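Local coordinates for protein esterase (Uncultured bacterium, PDB 5EGN) that probably hydrolyses N-acyl homoserine lactones, the quorum-sensing signals of bacteria, as an esterase of the alpha/beta hydrolase fold, at residues I115-T120 and N221-L225; T206-E212 and A232-N238. The protein carries 2 engineered substitutions. All blocks are in the same frame, centred on the assembly; numbering follows the deposited sequence.

Contact 1. Residues I115-T120 and N221-L225; sequences ILSSGT and NNQLL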
loop_
_atom_site.group_PDB
_atom_site.type_symbol
_atom_site.label_atom_id
_atom_site.label_comp_id
_atom_site.label_asym_id
_atom_site.label_seq_id
_atom_site.Cartn_x
_atom_site.Cartn_y
_atom_site.Cartn_z
ATOM N N ILE A 115 -15.799 -7.063 -11.053
ATOM C CA ILE A 115 -14.791 -7.041 -12.105
ATOM C C ILE A 115 -14.448 -5.604 -12.480
ATOM O O ILE A 115 -15.283 -4.888 -13.034
ATOM C CB ILE A 115 -15.271 -7.793 -13.359
ATOM C CG1 ILE A 115 -15.861 -9.146 -12.973
ATOM C CG2 ILE A 115 -14.123 -7.994 -14.332
ATOM C CD1 ILE A 115 -14.821 -10.133 -12.510
ATOM N N LEU A 116 -13.225 -5.181 -12.175
ATOM C CA LEU A 116 -12.799 -3.821 -12.487
ATOM C C LEU A 116 -11.818 -3.774 -13.651
ATOM O O LEU A 116 -10.710 -4.302 -13.559
ATOM C CB LEU A 116 -12.160 -3.157 -11.267
ATOM C CG LEU A 116 -11.694 -1.723 -11.535
ATOM C CD1 LEU A 116 -12.885 -0.781 -11.598
ATOM C CD2 LEU A 116 -10.687 -1.260 -10.495
ATOM N N SER A 117 -12.242 -3.130 -14.736
ATOM C CA SER A 117 -11.392 -2.876 -15.897
ATOM C C SER A 117 -10.714 -4.135 -16.426
ATOM O O SER A 117 -9.488 -4.227 -16.439
ATOM C CB SER A 117 -10.333 -1.826 -15.552
ATOM O OG SER A 117 -10.931 -0.635 -15.072
ATOM N N SER A 118 -11.510 -5.102 -16.867
ATOM C CA SER A 118 -10.961 -6.350 -17.382
ATOM C C SER A 118 -11.596 -6.733 -18.713
ATOM O O SER A 118 -12.373 -5.970 -19.288
ATOM C CB SER A 118 -11.151 -7.477 -16.368
ATOM O OG SER A 118 -10.387 -8.614 -16.723
ATOM N N GLY A 119 -11.255 -7.925 -19.196
ATOM C CA GLY A 119 -11.755 -8.414 -20.467
ATOM C C GLY A 119 -11.260 -9.820 -20.748
ATOM O O GLY A 119 -10.608 -10.437 -19.905
ATOM N N THR A 120 -11.572 -10.331 -21.934
ATOM C CA THR A 120 -11.091 -11.646 -22.344
ATOM C C THR A 120 -10.697 -11.617 -23.817
ATOM O O THR A 120 -11.218 -10.812 -24.589
ATOM C CB THR A 120 -12.145 -12.745 -22.095
ATOM O OG1 THR A 120 -11.558 -14.033 -22.313
ATOM C CG2 THR A 120 -13.338 -12.572 -23.016
ATOM N N ASN A 221 -14.493 -3.754 -24.191
ATOM C CA ASN A 221 -13.953 -4.966 -23.580
ATOM C C ASN A 221 -14.717 -5.375 -22.320
ATOM O O ASN A 221 -15.022 -6.552 -22.132
ATOM C CB ASN A 221 -12.468 -4.787 -23.250
ATOM C CG ASN A 221 -11.607 -4.628 -24.489
ATOM O OD1 ASN A 221 -10.735 -3.762 -24.546
ATOM N ND2 ASN A 221 -11.854 -5.463 -25.493
ATOM N N ASN A 222 -15.023 -4.409 -21.460
ATOM C CA ASN A 222 -15.829 -4.685 -20.274
ATOM C C ASN A 222 -17.273 -4.991 -20.647
ATOM O O ASN A 222 -17.940 -5.786 -19.986
ATOM C CB ASN A 222 -15.795 -3.511 -19.296
ATOM C CG ASN A 222 -14.394 -3.169 -18.845
ATOM O OD1 ASN A 222 -13.826 -3.829 -17.973
ATOM N ND2 ASN A 222 -13.834 -2.119 -19.425
ATOM N N GLN A 223 -17.755 -4.342 -21.702
ATOM C CA GLN A 223 -19.118 -4.551 -22.168
ATOM C C GLN A 223 -19.317 -5.987 -22.618
ATOM O O GLN A 223 -20.367 -6.573 -22.383
ATOM C CB GLN A 223 -19.458 -3.588 -23.304
ATOM C CG GLN A 223 -19.818 -2.193 -22.827
ATOM C CD GLN A 223 -19.986 -1.210 -23.960
ATOM O OE1 GLN A 223 -19.578 -1.471 -25.090
ATOM N NE2 GLN A 223 -20.595 -0.067 -23.664
ATOM N N LEU A 224 -18.300 -6.549 -23.261
ATOM C CA LEU A 224 -18.348 -7.944 -23.680
ATOM C C LEU A 224 -18.532 -8.856 -22.470
ATOM O O LEU A 224 -19.222 -9.873 -22.542
ATOM C CB LEU A 224 -17.078 -8.316 -24.449
ATOM C CG LEU A 224 -16.972 -9.737 -24.998
ATOM C CD1 LEU A 224 -16.365 -9.716 -26.386
ATOM C CD2 LEU A 224 -16.137 -10.605 -24.079
ATOM N N LEU A 225 -17.916 -8.474 -21.356
ATOM C CA LEU A 225 -18.040 -9.218 -20.109
ATOM C C LEU A 225 -19.437 -9.082 -19.519
ATOM O O LEU A 225 -20.084 -10.076 -19.198
ATOM C CB LEU A 225 -17.000 -8.738 -19.093
ATOM C CG LEU A 225 -15.671 -9.493 -19.011
ATOM C CD1 LEU A 225 -15.084 -9.737 -20.390
ATOM C CD2 LEU A 225 -14.688 -8.729 -18.137
HETATM O O HOH W 1 -13.193 -8.209 -23.603
#
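Asn222 reaches from the flank of helix 219-228 to the backbone of Ser118, and its side-chain oxygen supplies the one direct hydrogen bond between 115-120 and 221-225. Ser118 N donates to Asn222 OD1 over 2.9 Å. The bond is bent at the hydrogen, with an N-H...O angle of 133°, and the donor sits 17° off the plane of the amide carbonyl. Because CG of Asn222 is anti to its own carbonyl carbon and lies beside its backbone N (chi1 -58°), the amide swings closer to the loop than the direction of CB alone would bring it.

A second polar link runs through a water. It accepts from Thr120 N at 3.1 Å and donates to Asn221 O at 2.9 Å, so a backbone carbonyl of the helix is tied to Thr120 N through the water. In the alpha/beta hydrolase fold this loop leaves the C-terminal end of a central strand, here 110-116, at the C-terminal edge of the sheet, where the catalytic loops of this fold gather. Consistent with that, Ser118 OG is hydrogen-bonded to Ser93 O, in what is probably the nucleophile elbow.

The apolar part centres on the forked end of Leu225. Leu225 CD1 rests against Gly119 CA at 3.6 Å, where the loop has no side chain. The other branch packs against Ser118 C, and Leu225 CD2 also meets Ile115 CG2 at 3.9 Å, the two side chains crossing at roughly a right angle. Met100 of helix 94-105 adds to the packing round Leu225.

Farther along, Thr120 CG2 touches Leu224 CD2 at 3.6 Å, again nearly perpendicular. The threonine methyl stands between its backbone N and carbonyl carbon, while OG1, anti to N, turns to a hydrogen bond with Ile195 N.

Contact 2. Residues T206-E212 and A232-N238; sequences TLVVAGE and AELRVIN. Engineered in segment 232-238: Asn238 (natural residue Lys).
Val208 and Leu234 sit beside each other on one face of the sheet, in a beta-alpha-beta unit of the alpha/beta hydrolase fold. Helix 219-228 makes the crossover between the parallel strands 206-211 and 233-237, the latter outermost on that side of the sheet within this chain. Six backbone hydrogen bonds hold them in register, from Glu233 N to Thr206 O through to Glu212 N to Ile237 O.

On the face carrying Val208, Ala210 and Leu234, CG of Leu234 is anti to the backbone N (chi1 178°), and from there Leu234 CD1 lies beside Val208 CG1 at 3.7 Å. The methyl of Ala210 is a little farther off. Helix 219-228 covers this side, with Asn222 against Val208 and Ala226 against Leu234.

The other face bears Leu207, Val209, Glu233, Arg235 and Ile237. Leu207 and Glu233 run side by side, Leu207 CD1 lying 3.9 Å from Glu233 CB. Val209 CG1 packs at a slant on Ile237 CG1 at 3.7 Å, and Leu255 of helix 249-257 touches Leu207, Val209 and Arg235.

On this face Arg235 is bent at its second torsion (chi2 -101°), which carries the guanidinium back toward the extended Glu233, two residues earlier. Their salt bridge stays within strand 233-237 and is side-on: Arg235 NE at 3.0 Å and Arg235 NH2 at 3.2 Å converge on Glu233 OE2, from the same face of the carboxylate.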
loop_
_atom_site.group_PDB
_atom_site.type_symbol
_atom_site.label_atom_id
_atom_site.label_comp_id
_atom_site.label_asym_id
_atom_site.label_seq_id
_atom_site.Cartn_x
_atom_site.Cartn_y
_atom_site.Cartn_z
ATOM N N THR A 206 -22.505 -10.586 -10.575
ATOM C CA THR A 206 -21.317 -9.937 -11.110
ATOM C C THR A 206 -21.542 -8.458 -11.405
ATOM O O THR A 206 -22.464 -8.093 -12.133
ATOM C CB THR A 206 -20.838 -10.633 -12.399
ATOM O OG1 THR A 206 -20.485 -11.990 -12.110
ATOM C CG2 THR A 206 -19.632 -9.915 -12.977
ATOM N N LEU A 207 -20.693 -7.617 -10.825
ATOM C CA LEU A 207 -20.692 -6.192 -11.126
ATOM C C LEU A 207 -19.431 -5.830 -11.900
ATOM O O LEU A 207 -18.331 -5.841 -11.350
ATOM C CB LEU A 207 -20.785 -5.364 -9.842
ATOM C CG LEU A 207 -20.680 -3.844 -9.997
ATOM C CD1 LEU A 207 -21.740 -3.322 -10.952
ATOM C CD2 LEU A 207 -20.791 -3.158 -8.645
ATOM N N VAL A 208 -19.592 -5.521 -13.182
ATOM C CA VAL A 208 -18.463 -5.128 -14.016
ATOM C C VAL A 208 -18.325 -3.612 -14.017
ATOM O O VAL A 208 -19.286 -2.894 -14.284
ATOM C CB VAL A 208 -18.615 -5.638 -15.461
ATOM C CG1 VAL A 208 -17.379 -5.302 -16.277
ATOM C CG2 VAL A 208 -18.861 -7.137 -15.467
ATOM N N VAL A 209 -17.127 -3.127 -13.704
ATOM C CA VAL A 209 -16.891 -1.693 -13.594
ATOM C C VAL A 209 -15.806 -1.236 -14.562
ATOM O O VAL A 209 -14.694 -1.765 -14.560
ATOM C CB VAL A 209 -16.492 -1.300 -12.162
ATOM C CG1 VAL A 209 -16.394 0.211 -12.034
ATOM C CG2 VAL A 209 -17.495 -1.860 -11.168
ATOM N N ALA A 210 -16.138 -0.247 -15.385
ATOM C CA ALA A 210 -15.229 0.224 -16.421
ATOM C C ALA A 210 -15.019 1.731 -16.356
ATOM O O ALA A 210 -15.954 2.488 -16.094
ATOM C CB ALA A 210 -15.754 -0.167 -17.787
ATOM N N GLY A 211 -13.785 2.160 -16.598
ATOM C CA GLY A 211 -13.475 3.573 -16.699
ATOM C C GLY A 211 -13.726 4.059 -18.112
ATOM O O GLY A 211 -13.418 3.361 -19.076
ATOM N N GLU A 212 -14.292 5.255 -18.237
ATOM C CA GLU A 212 -14.625 5.814 -19.543
ATOM C C GLU A 212 -13.389 6.035 -20.412
ATOM O O GLU A 212 -13.423 5.811 -21.623
ATOM C CB GLU A 212 -15.379 7.134 -19.373
ATOM C CG GLU A 212 -15.743 7.820 -20.677
ATOM C CD GLU A 212 -15.950 9.311 -20.505
ATOM O OE1 GLU A 212 -15.532 9.849 -19.458
ATOM O OE2 GLU A 212 -16.526 9.944 -21.414
ATOM N N ALA A 232 -25.520 -9.678 -15.066
ATOM C CA ALA A 232 -24.405 -8.802 -14.732
ATOM C C ALA A 232 -24.776 -7.336 -14.926
ATOM O O ALA A 232 -25.530 -6.988 -15.833
ATOM C CB ALA A 232 -23.187 -9.150 -15.570
ATOM N N GLU A 233 -24.239 -6.483 -14.062
ATOM C CA GLU A 233 -24.431 -5.045 -14.192
ATOM C C GLU A 233 -23.125 -4.376 -14.602
ATOM O O GLU A 233 -22.049 -4.760 -14.144
ATOM C CB GLU A 233 -24.946 -4.440 -12.885
ATOM C CG GLU A 233 -25.245 -2.951 -12.974
ATOM C CD GLU A 233 -25.824 -2.389 -11.692
ATOM O OE1 GLU A 233 -26.114 -3.181 -10.771
ATOM O OE2 GLU A 233 -25.989 -1.153 -11.605
ATOM N N LEU A 234 -23.225 -3.382 -15.476
ATOM C CA LEU A 234 -22.058 -2.617 -15.890
ATOM C C LEU A 234 -22.167 -1.167 -15.441
ATOM O O LEU A 234 -23.214 -0.537 -15.588
ATOM C CB LEU A 234 -21.878 -2.680 -17.406
ATOM C CG LEU A 234 -20.703 -1.873 -17.962
ATOM C CD1 LEU A 234 -19.374 -2.434 -17.480
ATOM C CD2 LEU A 234 -20.754 -1.840 -19.473
ATOM N N ARG A 235 -21.081 -0.649 -14.882
ATOM C CA ARG A 235 -20.995 0.757 -14.518
ATOM C C ARG A 235 -19.810 1.387 -15.237
ATOM O O ARG A 235 -18.659 1.107 -14.912
ATOM C CB ARG A 235 -20.852 0.928 -13.002
ATOM C CG ARG A 235 -22.043 0.431 -12.192
ATOM C CD ARG A 235 -22.948 1.572 -11.738
ATOM N NE ARG A 235 -24.122 1.083 -11.018
ATOM C CZ ARG A 235 -24.649 1.674 -9.950
ATOM N NH1 ARG A 235 -24.104 2.783 -9.468
ATOM N NH2 ARG A 235 -25.719 1.156 -9.360
ATOM N N VAL A 236 -20.095 2.225 -16.228
ATOM C CA VAL A 236 -19.049 2.960 -16.926
ATOM C C VAL A 236 -18.740 4.242 -16.162
ATOM O O VAL A 236 -19.588 5.128 -16.064
ATOM C CB VAL A 236 -19.457 3.298 -18.367
ATOM C CG1 VAL A 236 -18.362 4.090 -19.053
ATOM C CG2 VAL A 236 -19.773 2.024 -19.146
ATOM N N ILE A 237 -17.532 4.348 -15.620
ATOM C CA ILE A 237 -17.221 5.449 -14.717
ATOM C C ILE A 237 -16.594 6.645 -15.439
ATOM O O ILE A 237 -15.566 6.500 -16.105
ATOM C CB ILE A 237 -16.275 4.993 -13.589
ATOM C CG1 ILE A 237 -16.823 3.737 -12.921
ATOM C CG2 ILE A 237 -16.131 6.085 -12.560
ATOM C CD1 ILE A 237 -18.192 3.918 -12.301
ATOM N N ASN A 238 -17.219 7.815 -15.309
ATOM C CA ASN A 238 -16.708 9.053 -15.899
ATOM C C ASN A 238 -15.401 9.517 -15.250
ATOM O O ASN A 238 -15.260 9.448 -14.026
ATOM C CB ASN A 238 -17.755 10.164 -15.776
ATOM C CG ASN A 238 -18.186 10.727 -17.124
ATOM O OD1 ASN A 238 -18.854 10.050 -17.902
ATOM N ND2 ASN A 238 -17.837 11.981 -17.388
#

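From the N terminus, the first of the four segments reached is 115-120, at the end of strand 110-116. The chain then passes through a largely helical insertion before returning to the sheet at 206-212. Next comes helix 219-228, whose residues 221-225 close contact 1 over a loop of 100 residues, and finally 232-238, which closes contact 2 over a loop of 19. The segments alternate, so the two loops cross. Strand 206-211 mediates between them: Val209 N and Ile115 O are 2.6 Å apart, a probable hydrogen bond. Helix 219-228 also serves both, since Asn222 packs on Ala210 and Gln223 on Leu234, tying three neighbouring strands and one helix together.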